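Local coordinates for putative uncharacterized protein lp_3323 (Lactobacillus plantarum, PDB 3DC7), which is of unknown function but belongs to the GDSL-like lipase/acylhydrolase family and so probably hydrolyses ester bonds or other acyl linkages, at the interface of chains A and B. Coordinates in Å, arbitrary orientation; residue numbers count along the deposited sequence, not the author numbering. Chains: chain A/B, Putative uncharacterized protein lp_3323.

The interface of chains A and B. Residues chain A 174, 176, 223; chain B 182-183, 215.
A:His223, the last residue of helix 206-223, turns its backbone carbonyl towards B:Lys215, while at the other end of the patch the carbonyls of A:Gly174 and B:Arg182 come together as two acceptors, a close approach that is doubtful in the model and carries no bond. The amine NZ of B:Lys215 gives a hydrogen bond of 2.8 Å to A:His223 O, arriving nearly head-on at a C=O...N angle of 159° and tilted 17° from the carbonyl plane. The lysine chain bends once, at chi2, then runs extended, which carries the amine across to the neighbouring chain. A water joins the A:His223 carbonyl and the lysine amine to the backbone carbonyl of B:Asp183, lying 3.1 Å from A:His223 O and 2.8 Å from B:Asp183 O. An alanine in place of B:Lys215 would probably leave the A:His223 carbonyl without its direct partner from chain B and the water less firmly placed. The carboxylate of B:Asp183 sits at the edge of the A:His223 imidazole, CG 4.0 Å from CD2, with the two planes 60° apart. This is a loose van der Waals and polar approach; A:His223 NE2 remains 3.9 Å from B:Asp183 OD1. The same oxygen rests against A:Pro176, 3.5 Å from its CA, and the proline ring packs obliquely beside the aspartate. The two copies use different residues, the interface is no exact two-fold, and the pairing may come from crystal packing. Chain A contributes the end of helix 206-223 and the loop between helix 159-173 and strand 177-179, and chain B the short helix 180-183 and the middle of its own helix 206-223, all probably set in the three-layer SGNH fold of the GDSL family.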
# COMPACT_ATOMS: atom_id res chain seq x y z
N GLY A 174 2.80 13.68 3.60
CA GLY A 174 1.50 13.30 3.05
C GLY A 174 1.50 13.09 1.55
O GLY A 174 0.43 13.02 0.94
N PRO A 176 1.68 11.10 -1.78
CA PRO A 176 1.54 9.74 -2.30
C PRO A 176 2.82 9.23 -2.97
O PRO A 176 3.59 10.01 -3.56
CB PRO A 176 0.41 9.86 -3.31
CG PRO A 176 -0.42 11.01 -2.79
CD PRO A 176 0.61 11.99 -2.28
N HIS A 223 -5.99 7.35 -6.54
CA HIS A 223 -5.54 8.21 -5.45
C HIS A 223 -6.04 9.64 -5.52
O HIS A 223 -6.02 10.34 -4.49
CB HIS A 223 -4.00 8.17 -5.34
CG HIS A 223 -3.49 6.97 -4.62
ND1 HIS A 223 -3.48 5.70 -5.18
CD2 HIS A 223 -2.99 6.82 -3.37
CE1 HIS A 223 -3.01 4.84 -4.30
NE2 HIS A 223 -2.69 5.49 -3.20
N ARG B 182 -0.11 9.48 5.37
CA ARG B 182 0.73 9.15 4.22
C ARG B 182 0.26 9.77 2.91
O ARG B 182 1.07 10.24 2.12
CB ARG B 182 0.75 7.64 4.01
CG ARG B 182 1.65 6.88 4.95
CD ARG B 182 1.63 5.38 4.66
NE ARG B 182 2.48 4.68 5.62
CZ ARG B 182 3.80 4.53 5.49
NH1 ARG B 182 4.44 5.01 4.43
NH2 ARG B 182 4.48 3.88 6.43
N ASP B 183 -1.05 9.75 2.68
CA ASP B 183 -1.61 9.79 1.34
C ASP B 183 -2.53 10.97 1.03
O ASP B 183 -3.00 11.10 -0.11
CB ASP B 183 -2.42 8.51 1.09
CG ASP B 183 -1.63 7.44 0.33
OD1 ASP B 183 -0.89 7.80 -0.62
OD2 ASP B 183 -1.77 6.24 0.67
N LYS B 215 -10.48 11.28 -0.66
CA LYS B 215 -9.53 10.22 -0.39
C LYS B 215 -10.26 8.98 0.09
O LYS B 215 -9.92 7.87 -0.33
CB LYS B 215 -8.49 10.66 0.66
CG LYS B 215 -7.66 11.86 0.24
CD LYS B 215 -6.88 11.57 -1.04
CE LYS B 215 -6.04 12.77 -1.46
NZ LYS B 215 -5.45 12.53 -2.81
O HOH W 1 -4.32 9.61 -2.04